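Local structure of GNA33 (Neisseria gonorrhoeae FA 1090, 2G6G) at residues F147-L152 with A197-F202; G116-Y121 with G400-T405; T332-E337 with M371-G376. The protein probably cleaves the beta-1,4-glycosidic bond between N-acetylmuramic acid and N-acetylglucosamine in peptidoglycan as a lytic transglycosylase, forming a 1,6-anhydro bond in the muramic acid residue. All coordinates share one frame; numbering follows the deposited sequence.

How the interactions relate
From the N terminus, G116-Y121 comes first and is separated from its partner G400-T405 by 278 residues, so interaction 2 closes a long outer loop, pairing strand 115-129 with strand 403-413 of the 3D domain. Nested within that loop, one after the other, are interaction 1, which pairs strands 148-151 and 197-203 in the MltA-specific insert domain, and interaction 3, which brings the loop at T332-E337 onto the end of strand 365-374. Interactions 2 and 3 are neighbours, with centres about 15 Å apart, and touch where Y121 meets L334 and D374. Interaction 1 stands apart from interaction 2, about 20 Å away at the nearest atoms and across the chain's centre.

Interaction 1 (F147-L152 with A197-F202); sequences FISVPL and AIKGRF
I148-P151 and A197-G200 pair as antiparallel beta strands in a three-stranded sheet of the MltA-specific insert domain. Strand 148-151 is outermost in this sheet, though S149 also bonds through its backbone to N171 and G173, and strand 197-203 lies between it and strand 206-209. I148 with G200 and V150 with I198 are hydrogen-bonded pairs, each closed by two backbone bonds; I148 N is 2.7 Å from G200 O and V150 N is 2.8 Å from I198 O. S149 with K199 and P151 with A197 are the non-hydrogen-bonded pairs, and at the first K199 CA lies 3.2 Å from I148 O in a CA-H...O contact.

The face carrying I148, V150 and I198 is mainly apolar. CG1 of I198 stands between its own backbone N and carbonyl carbon (chi1 57°), which sets it 3.7 Å from V150 CB with the two side chains lying side by side, while its CG2 branch meets CG of L152. The ring of F202 comes across I148 at about a right angle, CE1 to CG1 3.5 Å, and F207 of strand 206-209 and I165 of strand 162-169 pack against the same face.

On the face carrying S149 and K199, the lysine chain bends at chi2 (-57°) and runs obliquely past the F147 ring, with CD 3.6 Å from F147 CZ; this ring also meets Y210 and F314 edge-to-face. Beyond the ring, the ammonium group forms a salt bridge with D262 and donates a second bond to the serine hydroxyl: K199 NZ to S149 OG is 2.7 Å.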
ATOM      1  N   PHE A 147     -10.633 -17.318 -11.910  1.00 13.59           N
ATOM      2  CA  PHE A 147     -10.020 -16.016 -12.161  1.00 13.92           C
ATOM      3  C   PHE A 147      -8.652 -16.236 -12.807  1.00 13.45           C
ATOM      4  O   PHE A 147      -7.790 -16.847 -12.211  1.00 13.97           O
ATOM      5  CB  PHE A 147      -9.879 -15.281 -10.803  1.00 14.08           C
ATOM      6  CG  PHE A 147      -9.208 -13.931 -10.876  1.00 15.26           C
ATOM      7  CD1 PHE A 147      -9.948 -12.779 -11.111  1.00 17.92           C
ATOM      8  CD2 PHE A 147      -7.833 -13.813 -10.662  1.00 15.95           C
ATOM      9  CE1 PHE A 147      -9.335 -11.497 -11.151  1.00 18.72           C
ATOM     10  CE2 PHE A 147      -7.204 -12.580 -10.711  1.00 15.77           C
ATOM     11  CZ  PHE A 147      -7.959 -11.403 -10.938  1.00 16.39           C
ATOM     12  N   ILE A 148      -8.457 -15.738 -14.020  1.00 13.35           N
ATOM     13  CA  ILE A 148      -7.197 -15.946 -14.696  1.00 13.16           C
ATOM     14  C   ILE A 148      -6.504 -14.617 -14.961  1.00 13.39           C
ATOM     15  O   ILE A 148      -7.084 -13.722 -15.566  1.00 13.93           O
ATOM     16  CB  ILE A 148      -7.373 -16.696 -16.056  1.00 13.08           C
ATOM     17  CG1 ILE A 148      -8.249 -17.953 -15.920  1.00 12.50           C
ATOM     18  CG2 ILE A 148      -6.015 -16.981 -16.696  1.00 11.74           C
ATOM     19  CD1 ILE A 148      -7.675 -19.091 -15.105  1.00  4.85           C
ATOM     20  N   SER A 149      -5.260 -14.502 -14.503  1.00 12.83           N
ATOM     21  CA  SER A 149      -4.433 -13.340 -14.794  1.00 12.29           C
ATOM     22  C   SER A 149      -3.470 -13.664 -15.935  1.00 11.93           C
ATOM     23  O   SER A 149      -2.810 -14.709 -15.948  1.00 10.95           O
ATOM     24  CB  SER A 149      -3.658 -12.881 -13.552  1.00 12.87           C
ATOM     25  OG  SER A 149      -2.847 -11.741 -13.859  1.00 13.89           O
ATOM     26  N   VAL A 150      -3.414 -12.757 -16.913  1.00 11.82           N
ATOM     27  CA  VAL A 150      -2.578 -12.941 -18.086  1.00 11.15           C
ATOM     28  C   VAL A 150      -1.694 -11.704 -18.244  1.00 11.38           C
ATOM     29  O   VAL A 150      -2.223 -10.599 -18.393  1.00 12.37           O
ATOM     30  CB  VAL A 150      -3.470 -13.159 -19.314  1.00 11.20           C
ATOM     31  CG1 VAL A 150      -2.641 -13.234 -20.591  1.00 11.81           C
ATOM     32  CG2 VAL A 150      -4.349 -14.401 -19.114  1.00  9.44           C
ATOM     33  N   PRO A 151      -0.347 -11.863 -18.169  1.00 11.42           N
ATOM     34  CA  PRO A 151       0.554 -10.693 -18.390  1.00 11.02           C
ATOM     35  C   PRO A 151       0.348 -10.049 -19.767  1.00 11.70           C
ATOM     36  O   PRO A 151       0.234 -10.754 -20.778  1.00 10.16           O
ATOM     37  CB  PRO A 151       1.961 -11.297 -18.283  1.00 10.99           C
ATOM     38  CG  PRO A 151       1.778 -12.549 -17.431  1.00 10.39           C
ATOM     39  CD  PRO A 151       0.425 -13.090 -17.870  1.00 10.84           C
ATOM     40  N   LEU A 152       0.279  -8.718 -19.794  1.00 11.82           N
ATOM     41  CA  LEU A 152       0.051  -7.991 -21.037  1.00 12.83           C
ATOM     42  C   LEU A 152       1.344  -7.275 -21.383  1.00 13.74           C
ATOM     43  O   LEU A 152       1.733  -6.348 -20.682  1.00 12.71           O
ATOM     44  CB  LEU A 152      -1.060  -6.953 -20.862  1.00 12.87           C
ATOM     45  CG  LEU A 152      -2.134  -6.618 -21.902  1.00 13.10           C
ATOM     46  CD1 LEU A 152      -2.161  -5.130 -22.092  1.00 12.31           C
ATOM     47  CD2 LEU A 152      -1.971  -7.304 -23.234  1.00 12.72           C
ATOM     48  N   ALA A 197      -1.434  -6.506 -16.905  1.00 10.97           N
ATOM     49  CA  ALA A 197      -2.067  -7.813 -16.886  1.00 11.05           C
ATOM     50  C   ALA A 197      -3.547  -7.625 -17.108  1.00 10.91           C
ATOM     51  O   ALA A 197      -4.112  -6.610 -16.731  1.00 11.15           O
ATOM     52  CB  ALA A 197      -1.797  -8.570 -15.544  1.00 10.12           C
ATOM     53  N   ILE A 198      -4.162  -8.605 -17.757  1.00 10.90           N
ATOM     54  CA  ILE A 198      -5.603  -8.624 -17.948  1.00 10.39           C
ATOM     55  C   ILE A 198      -6.086  -9.788 -17.097  1.00 10.03           C
ATOM     56  O   ILE A 198      -5.328 -10.694 -16.803  1.00 10.07           O
ATOM     57  CB  ILE A 198      -5.993  -8.808 -19.444  1.00 10.51           C
ATOM     58  CG1 ILE A 198      -5.362 -10.090 -20.001  1.00 10.35           C
ATOM     59  CG2 ILE A 198      -5.512  -7.615 -20.227  1.00  9.73           C
ATOM     60  CD1 ILE A 198      -5.828 -10.494 -21.360  1.00 11.87           C
ATOM     61  N   LYS A 199      -7.331  -9.702 -16.666  1.00 10.42           N
ATOM     62  CA  LYS A 199      -7.920 -10.630 -15.749  1.00 11.16           C
ATOM     63  C   LYS A 199      -9.188 -11.064 -16.421  1.00 11.08           C
ATOM     64  O   LYS A 199      -9.977 -10.223 -16.835  1.00 10.86           O
ATOM     65  CB  LYS A 199      -8.284  -9.932 -14.429  1.00 11.09           C
ATOM     66  CG  LYS A 199      -7.177  -9.116 -13.762  1.00 10.70           C
ATOM     67  CD  LYS A 199      -5.902  -9.931 -13.468  1.00  8.12           C
ATOM     68  CE  LYS A 199      -4.882  -8.964 -12.834  1.00  8.24           C
ATOM     69  NZ  LYS A 199      -3.652  -9.615 -12.340  1.00  5.60           N
ATOM     70  N   GLY A 200      -9.411 -12.368 -16.500  1.00  9.82           N
ATOM     71  CA  GLY A 200     -10.587 -12.872 -17.197  1.00  9.64           C
ATOM     72  C   GLY A 200     -10.869 -14.301 -16.797  1.00 10.22           C
ATOM     73  O   GLY A 200     -10.299 -14.814 -15.825  1.00 10.33           O
ATOM     74  N   ARG A 201     -11.750 -14.948 -17.541  1.00 10.68           N
ATOM     75  CA  ARG A 201     -12.147 -16.326 -17.263  1.00 11.73           C
ATOM     76  C   ARG A 201     -12.402 -16.998 -18.599  1.00 11.14           C
ATOM     77  O   ARG A 201     -12.799 -16.327 -19.547  1.00 10.83           O
ATOM     78  CB  ARG A 201     -13.430 -16.358 -16.422  1.00 11.47           C
ATOM     79  CG  ARG A 201     -14.481 -15.392 -16.906  1.00 13.93           C
ATOM     80  CD  ARG A 201     -15.746 -15.395 -16.045  1.00 15.51           C
ATOM     81  NE  ARG A 201     -16.639 -16.478 -16.425  1.00 21.64           N
ATOM     82  CZ  ARG A 201     -17.696 -16.360 -17.223  1.00 23.21           C
ATOM     83  NH1 ARG A 201     -18.053 -15.187 -17.748  1.00 22.73           N
ATOM     84  NH2 ARG A 201     -18.416 -17.439 -17.477  1.00 24.97           N
ATOM     85  N   PHE A 202     -12.192 -18.315 -18.658  1.00 10.88           N
ATOM     86  CA  PHE A 202     -12.452 -19.092 -19.857  1.00 10.78           C
ATOM     87  C   PHE A 202     -13.917 -19.464 -19.924  1.00 10.51           C
ATOM     88  O   PHE A 202     -14.531 -19.872 -18.938  1.00 10.44           O
ATOM     89  CB  PHE A 202     -11.564 -20.338 -19.909  1.00 10.80           C
ATOM     90  CG  PHE A 202     -10.103 -20.020 -19.985  1.00 10.90           C
ATOM     91  CD1 PHE A 202      -9.280 -20.164 -18.856  1.00 11.62           C
ATOM     92  CD2 PHE A 202      -9.542 -19.557 -21.169  1.00 10.98           C
ATOM     93  CE1 PHE A 202      -7.937 -19.820 -18.917  1.00 10.68           C
ATOM     94  CE2 PHE A 202      -8.180 -19.242 -21.248  1.00 10.67           C
ATOM     95  CZ  PHE A 202      -7.380 -19.369 -20.127  1.00 11.48           C
TER

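Interaction 2 (G116-Y121 with G400-T405). With SO4 (sulfate ion), chain C.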
ATOM      1  N   GLY A 116       8.068  18.692  -0.669  1.00 10.44           N
ATOM      2  CA  GLY A 116       7.151  17.772  -1.338  1.00 11.61           C
ATOM      3  C   GLY A 116       5.868  17.539  -0.565  1.00 12.02           C
ATOM      4  O   GLY A 116       5.579  18.227   0.391  1.00 12.78           O
ATOM      5  N   THR A 117       5.078  16.575  -1.002  1.00 12.71           N
ATOM      6  CA  THR A 117       3.747  16.393  -0.439  1.00 13.18           C
ATOM      7  C   THR A 117       3.712  15.144   0.403  1.00 12.23           C
ATOM      8  O   THR A 117       4.177  14.091  -0.034  1.00 12.12           O
ATOM      9  CB  THR A 117       2.683  16.302  -1.536  1.00 12.44           C
ATOM     10  OG1 THR A 117       2.678  17.529  -2.267  1.00 17.65           O
ATOM     11  CG2 THR A 117       1.275  16.062  -0.933  1.00 13.29           C
ATOM     12  N   VAL A 118       3.174  15.285   1.616  1.00 12.28           N
ATOM     13  CA  VAL A 118       2.897  14.162   2.507  1.00 11.38           C
ATOM     14  C   VAL A 118       1.394  13.956   2.618  1.00 11.17           C
ATOM     15  O   VAL A 118       0.642  14.898   2.937  1.00 11.36           O
ATOM     16  CB  VAL A 118       3.466  14.369   3.914  1.00 12.11           C
ATOM     17  CG1 VAL A 118       3.189  13.131   4.772  1.00 11.08           C
ATOM     18  CG2 VAL A 118       4.982  14.667   3.854  1.00 11.35           C
ATOM     19  N   THR A 119       0.951  12.738   2.315  1.00  9.54           N
ATOM     20  CA  THR A 119      -0.440  12.372   2.505  1.00  8.29           C
ATOM     21  C   THR A 119      -0.499  11.210   3.481  1.00  8.09           C
ATOM     22  O   THR A 119       0.535  10.772   3.990  1.00  7.68           O
ATOM     23  CB  THR A 119      -1.148  12.042   1.182  1.00  8.33           C
ATOM     24  OG1 THR A 119      -0.344  11.127   0.434  1.00  9.11           O
ATOM     25  CG2 THR A 119      -1.409  13.340   0.337  1.00  6.57           C
ATOM     26  N   GLY A 120      -1.700  10.725   3.776  1.00  7.91           N
ATOM     27  CA  GLY A 120      -1.834   9.669   4.760  1.00  7.79           C
ATOM     28  C   GLY A 120      -2.677   8.514   4.279  1.00  8.11           C
ATOM     29  O   GLY A 120      -3.572   8.686   3.452  1.00  6.64           O
ATOM     30  N   TYR A 121      -2.380   7.324   4.803  1.00  7.39           N
ATOM     31  CA  TYR A 121      -3.269   6.180   4.610  1.00  7.06           C
ATOM     32  C   TYR A 121      -3.309   5.344   5.875  1.00  7.39           C
ATOM     33  O   TYR A 121      -2.505   5.558   6.808  1.00  6.80           O
ATOM     34  CB  TYR A 121      -2.892   5.348   3.368  1.00  7.01           C
ATOM     35  CG  TYR A 121      -1.569   4.604   3.423  1.00  7.56           C
ATOM     36  CD1 TYR A 121      -1.526   3.210   3.228  1.00  9.58           C
ATOM     37  CD2 TYR A 121      -0.367   5.276   3.658  1.00  5.40           C
ATOM     38  CE1 TYR A 121      -0.300   2.513   3.281  1.00  9.37           C
ATOM     39  CE2 TYR A 121       0.859   4.587   3.703  1.00  7.12           C
ATOM     40  CZ  TYR A 121       0.871   3.216   3.510  1.00  7.59           C
ATOM     41  OH  TYR A 121       2.048   2.524   3.517  1.00  8.58           O
ATOM     42  N   GLY A 400      -7.128  10.899   6.409  1.00 14.56           N
ATOM     43  CA  GLY A 400      -7.957  11.693   5.516  1.00 15.09           C
ATOM     44  C   GLY A 400      -7.688  13.191   5.586  1.00 15.26           C
ATOM     45  O   GLY A 400      -7.908  13.892   4.606  1.00 16.33           O
ATOM     46  N   LYS A 401      -7.228  13.684   6.736  1.00 14.72           N
ATOM     47  CA  LYS A 401      -6.899  15.098   6.929  1.00 14.95           C
ATOM     48  C   LYS A 401      -5.476  15.488   6.508  1.00 14.47           C
ATOM     49  O   LYS A 401      -5.158  16.673   6.433  1.00 14.94           O
ATOM     50  CB  LYS A 401      -7.102  15.493   8.403  1.00 14.95           C
ATOM     51  CG  LYS A 401      -8.553  15.408   8.832  1.00 17.39           C
ATOM     52  CD  LYS A 401      -8.699  15.452  10.332  1.00 19.79           C
ATOM     53  CE  LYS A 401     -10.171  15.419  10.728  1.00 20.50           C
ATOM     54  NZ  LYS A 401     -10.347  15.992  12.092  1.00 23.67           N
ATOM     55  N   GLN A 402      -4.613  14.504   6.270  1.00 14.11           N
ATOM     56  CA  GLN A 402      -3.201  14.756   5.964  1.00 13.19           C
ATOM     57  C   GLN A 402      -2.895  15.100   4.510  1.00 14.04           C
ATOM     58  O   GLN A 402      -2.922  14.241   3.630  1.00 13.54           O
ATOM     59  CB  GLN A 402      -2.350  13.565   6.394  1.00 13.22           C
ATOM     60  CG  GLN A 402      -0.900  13.938   6.632  1.00 11.24           C
ATOM     61  CD  GLN A 402      -0.129  12.807   7.147  1.00 15.34           C
ATOM     62  OE1 GLN A 402      -0.482  11.639   6.900  1.00 17.48           O
ATOM     63  NE2 GLN A 402       0.951  13.106   7.870  1.00 13.08           N
ATOM     64  N   LYS A 403      -2.633  16.383   4.264  1.00 15.08           N
ATOM     65  CA  LYS A 403      -2.074  16.853   3.006  1.00 15.57           C
ATOM     66  C   LYS A 403      -1.221  18.079   3.320  1.00 15.42           C
ATOM     67  O   LYS A 403      -1.673  19.225   3.229  1.00 14.83           O
ATOM     68  CB  LYS A 403      -3.160  17.166   1.993  1.00 16.76           C
ATOM     69  CG  LYS A 403      -2.646  17.209   0.552  1.00 19.68           C
ATOM     70  CD  LYS A 403      -3.742  17.758  -0.372  1.00 23.16           C
ATOM     71  CE  LYS A 403      -3.198  18.014  -1.773  1.00 26.56           C
ATOM     72  NZ  LYS A 403      -4.217  18.659  -2.686  1.00 27.64           N
ATOM     73  N   THR A 404       0.013  17.783   3.714  1.00 14.51           N
ATOM     74  CA  THR A 404       0.949  18.718   4.254  1.00 14.89           C
ATOM     75  C   THR A 404       2.217  18.761   3.394  1.00 14.20           C
ATOM     76  O   THR A 404       2.492  17.837   2.623  1.00 13.98           O
ATOM     77  CB  THR A 404       1.350  18.326   5.723  1.00 15.05           C
ATOM     78  OG1 THR A 404       1.816  16.970   5.759  1.00 17.36           O
ATOM     79  CG2 THR A 404       0.182  18.469   6.717  1.00 15.83           C
ATOM     80  N   THR A 405       2.981  19.841   3.521  1.00 12.69           N
ATOM     81  CA  THR A 405       4.286  19.909   2.915  1.00 12.54           C
ATOM     82  C   THR A 405       5.303  19.140   3.791  1.00 12.04           C
ATOM     83  O   THR A 405       5.354  19.324   4.999  1.00 12.02           O
ATOM     84  CB  THR A 405       4.710  21.379   2.720  1.00 12.48           C
ATOM     85  OG1 THR A 405       3.810  22.001   1.790  1.00 14.98           O
ATOM     86  CG2 THR A 405       6.112  21.481   2.182  1.00 13.33           C
TER
HETATM   87  S   SO4 C 502       1.926  21.918   5.614  0.50  2.00           S
HETATM   88  O1  SO4 C 502       1.856  22.808   6.737  0.50  2.00           O
HETATM   89  O2  SO4 C 502       2.747  22.515   4.617  0.50  2.00           O
HETATM   90  O3  SO4 C 502       0.600  21.638   5.112  0.50  2.84           O
HETATM   91  O4  SO4 C 502       2.540  20.697   6.079  0.50  5.18           O
HETATM   92  O   HOH W   1      -4.283  12.070   3.084  1.00  2.00           O
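V118 and T404 form the hydrogen-bonded pair where strand 115-129 runs antiparallel to strand 403-413 of the 3D domain, a family of the double-psi beta-barrel clan. V118 N points nearly straight onto T404 O (2.8 Å, 176°), and the return bond from T404 N to V118 O is longer, at 3.1 Å. The threonine rotamer turns its hydroxyl to the valine: with chi1 at 54°, T404 OG1 stands 3.6 Å from V118 CB, and its hydrogen bond goes to the hydroxyl of T357. The V118 and Q402 side chains run at a slant to each other, CG1 3.8 Å from NE2.

That glutamine has CG anti to its backbone N (chi1 -157°) and an extended chain that runs beside the T119-G120 peptide. Its OE1, 3.2 Å from G120 CA, accepts a hydrogen bond from W389 NE1. A water completes the end of the pairing, accepting from G120 N at 3.0 Å and bonded to Q402 O. On the other face of the strands, T119 CG2 lies alongside K403 CG, 4.1 Å away, while T119 OG1 bonds to D386. T405 N donates to sulfate O2 at 2.9 Å, but the anion sits implausibly close to T404 CB and its exact placement is doubtful.

Strand 115-129 is flanked here by strand 403-413 along one edge and strand 384-391 along the other, with Q402 making the turn from helix 393-401 into its strand beside Y387.

Interaction 3 (T332-E337 with M371-G376); sequences TPLMGE and MAQDTG
L334, in the loop ahead of strand 339-341, packs through its two methyl branches on Q373 and D374 at the end of strand 365-374 of the 3D domain. CD2 lies 4.0 Å from Q373 CB, the leucine and glutamine side chains running antiparallel alongside one another. The L334 and D374 side chains are roughly perpendicular, CD1 3.8 Å from OD1. Q373 has CG anti to its carbonyl carbon (chi1 -67°) and an extended chain, which carries the amide to T332, where OE1 is 4.1 Å from the CG2 methyl.

Two waters bridge the segments. One donates to both T332 O (2.7 Å) and Q373 O (2.9 Å); the other accepts from M335 N at 2.8 Å and donates to Q373 OE1 at 2.7 Å. In the next shell, S64 O of helix 58-72 receives Q373 NE2, and L67 O of the same helix bonds to T332 OG1. D374 is held by the backbone N of A329 at OD2 and by the Y121 hydroxyl at OD1, and its side chain lies about 3 Å from a bound glycerol, probably from the crystallisation liquor.

No direct hydrogen bond joins the two segments, so their polar link runs through water. With a carbonyl at NE2 and a donating water at OE1, the glutamine amide has its orientation fixed, while the leucine and the T332 methyl pack beside it.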
ATOM      1  N   THR A 332       6.438  -7.051   4.153  1.00 16.29           N
ATOM      2  CA  THR A 332       6.673  -6.993   5.575  1.00 17.20           C
ATOM      3  C   THR A 332       5.549  -6.169   6.288  1.00 16.71           C
ATOM      4  O   THR A 332       5.060  -5.194   5.725  1.00 16.68           O
ATOM      5  CB  THR A 332       8.126  -6.419   5.724  1.00 17.23           C
ATOM      6  OG1 THR A 332       8.994  -7.395   6.328  1.00 18.97           O
ATOM      7  CG2 THR A 332       8.184  -5.069   6.355  1.00 18.14           C
ATOM      8  N   PRO A 333       5.123  -6.571   7.511  1.00 16.67           N
ATOM      9  CA  PRO A 333       4.024  -5.846   8.192  1.00 16.32           C
ATOM     10  C   PRO A 333       4.399  -4.424   8.647  1.00 16.11           C
ATOM     11  O   PRO A 333       5.486  -4.203   9.199  1.00 16.52           O
ATOM     12  CB  PRO A 333       3.716  -6.725   9.406  1.00 16.75           C
ATOM     13  CG  PRO A 333       5.031  -7.476   9.679  1.00 17.28           C
ATOM     14  CD  PRO A 333       5.657  -7.686   8.328  1.00 16.99           C
ATOM     15  N   LEU A 334       3.500  -3.465   8.443  1.00 15.52           N
ATOM     16  CA  LEU A 334       3.801  -2.049   8.705  1.00 14.71           C
ATOM     17  C   LEU A 334       3.447  -1.604  10.113  1.00 14.40           C
ATOM     18  O   LEU A 334       2.365  -1.919  10.613  1.00 13.71           O
ATOM     19  CB  LEU A 334       3.041  -1.154   7.714  1.00 14.59           C
ATOM     20  CG  LEU A 334       3.184  -1.435   6.227  1.00 14.42           C
ATOM     21  CD1 LEU A 334       2.307  -0.443   5.440  1.00 15.08           C
ATOM     22  CD2 LEU A 334       4.632  -1.388   5.762  1.00 12.28           C
HETATM   23  N   MSE A 335       4.346  -0.838  10.734  1.00 14.72           N
HETATM   24  CA  MSE A 335       4.081  -0.230  12.040  1.00 14.96           C
HETATM   25  C   MSE A 335       3.377   1.118  11.911  1.00 14.01           C
HETATM   26  O   MSE A 335       3.871   2.013  11.239  1.00 13.53           O
HETATM   27  CB  MSE A 335       5.383  -0.009  12.802  1.00 15.14           C
HETATM   28  CG  MSE A 335       5.201   0.615  14.190  1.00 15.11           C
HETATM   29 SE   MSE A 335       6.883   0.462  15.169  0.70 18.09          SE
HETATM   30  CE  MSE A 335       6.960  -1.469  15.141  1.00 17.91           C
ATOM     31  N   GLY A 336       2.242   1.266  12.584  1.00 13.35           N
ATOM     32  CA  GLY A 336       1.492   2.508  12.541  1.00 13.90           C
ATOM     33  C   GLY A 336       2.312   3.702  12.979  1.00 14.73           C
ATOM     34  O   GLY A 336       2.960   3.660  14.034  1.00 14.98           O
ATOM     35  N   GLU A 337       2.287   4.755  12.159  1.00 14.26           N
ATOM     36  CA  GLU A 337       3.007   6.006  12.416  1.00 15.04           C
ATOM     37  C   GLU A 337       4.533   5.947  12.241  1.00 13.58           C
ATOM     38  O   GLU A 337       5.193   6.966  12.373  1.00 13.52           O
ATOM     39  CB  GLU A 337       2.644   6.575  13.796  1.00 15.77           C
ATOM     40  CG  GLU A 337       1.202   7.015  13.899  1.00 19.23           C
ATOM     41  CD  GLU A 337       0.841   7.482  15.290  1.00 23.69           C
ATOM     42  OE1 GLU A 337       0.914   6.667  16.239  1.00 26.45           O
ATOM     43  OE2 GLU A 337       0.472   8.665  15.430  1.00 25.54           O
HETATM   44  N   MSE A 371       9.977   4.217   8.186  1.00 10.81           N
HETATM   45  CA  MSE A 371      10.685   3.271   7.340  1.00 10.16           C
HETATM   46  C   MSE A 371       9.986   3.266   5.995  1.00  9.90           C
HETATM   47  O   MSE A 371       8.792   3.089   5.936  1.00  8.35           O
HETATM   48  CB  MSE A 371      10.675   1.880   7.964  1.00 10.75           C
HETATM   49  CG  MSE A 371      11.334   1.827   9.326  1.00 12.85           C
HETATM   50 SE   MSE A 371      13.181   2.451   9.282  0.80 18.49          SE
HETATM   51  CE  MSE A 371      13.131   3.797  10.696  1.00  9.86           C
ATOM     52  N   ALA A 372      10.749   3.460   4.925  1.00 10.11           N
ATOM     53  CA  ALA A 372      10.218   3.513   3.573  1.00 11.37           C
ATOM     54  C   ALA A 372       9.928   2.085   3.123  1.00 11.74           C
ATOM     55  O   ALA A 372      10.689   1.530   2.349  1.00 13.35           O
ATOM     56  CB  ALA A 372      11.254   4.177   2.622  1.00 10.91           C
ATOM     57  N   GLN A 373       8.845   1.484   3.621  1.00 11.16           N
ATOM     58  CA  GLN A 373       8.615   0.035   3.446  1.00 10.35           C
ATOM     59  C   GLN A 373       7.468  -0.286   2.485  1.00 10.07           C
ATOM     60  O   GLN A 373       7.105  -1.435   2.306  1.00  9.79           O
ATOM     61  CB  GLN A 373       8.395  -0.659   4.804  1.00  9.33           C
ATOM     62  CG  GLN A 373       9.656  -0.652   5.702  1.00 10.44           C
ATOM     63  CD  GLN A 373       9.364  -1.079   7.138  1.00 10.48           C
ATOM     64  OE1 GLN A 373       8.196  -1.164   7.536  1.00 12.60           O
ATOM     65  NE2 GLN A 373      10.422  -1.345   7.922  1.00  9.63           N
ATOM     66  N   ASP A 374       6.900   0.734   1.867  1.00 10.74           N
ATOM     67  CA  ASP A 374       5.740   0.544   1.004  1.00 11.09           C
ATOM     68  C   ASP A 374       5.838   1.406  -0.268  1.00 11.81           C
ATOM     69  O   ASP A 374       6.740   2.238  -0.380  1.00 10.97           O
ATOM     70  CB  ASP A 374       4.458   0.810   1.802  1.00 11.08           C
ATOM     71  CG  ASP A 374       3.230   0.062   1.226  1.00 12.40           C
ATOM     72  OD1 ASP A 374       2.104   0.330   1.698  1.00 14.93           O
ATOM     73  OD2 ASP A 374       3.390  -0.775   0.311  1.00  9.05           O
ATOM     74  N   THR A 375       4.952   1.151  -1.241  1.00 12.88           N
ATOM     75  CA  THR A 375       4.850   1.934  -2.470  1.00 14.59           C
ATOM     76  C   THR A 375       3.365   2.097  -2.776  1.00 14.58           C
ATOM     77  O   THR A 375       2.520   1.495  -2.103  1.00 14.88           O
ATOM     78  CB  THR A 375       5.543   1.242  -3.694  1.00 15.04           C
ATOM     79  OG1 THR A 375       4.897  -0.009  -3.972  1.00 17.46           O
ATOM     80  CG2 THR A 375       7.014   0.954  -3.411  1.00 16.86           C
ATOM     81  N   GLY A 376       3.042   2.896  -3.792  1.00 15.05           N
ATOM     82  CA  GLY A 376       1.640   3.127  -4.192  1.00 14.80           C
ATOM     83  C   GLY A 376       1.542   3.743  -5.566  1.00 15.75           C
ATOM     84  O   GLY A 376       2.391   4.526  -5.966  1.00 15.10           O
TER
HETATM   85  O   HOH W   2       6.260  -3.870   3.645  1.00  6.12           O
HETATM   86  O   HOH W   3       7.005  -0.704   9.872  1.00  2.00           O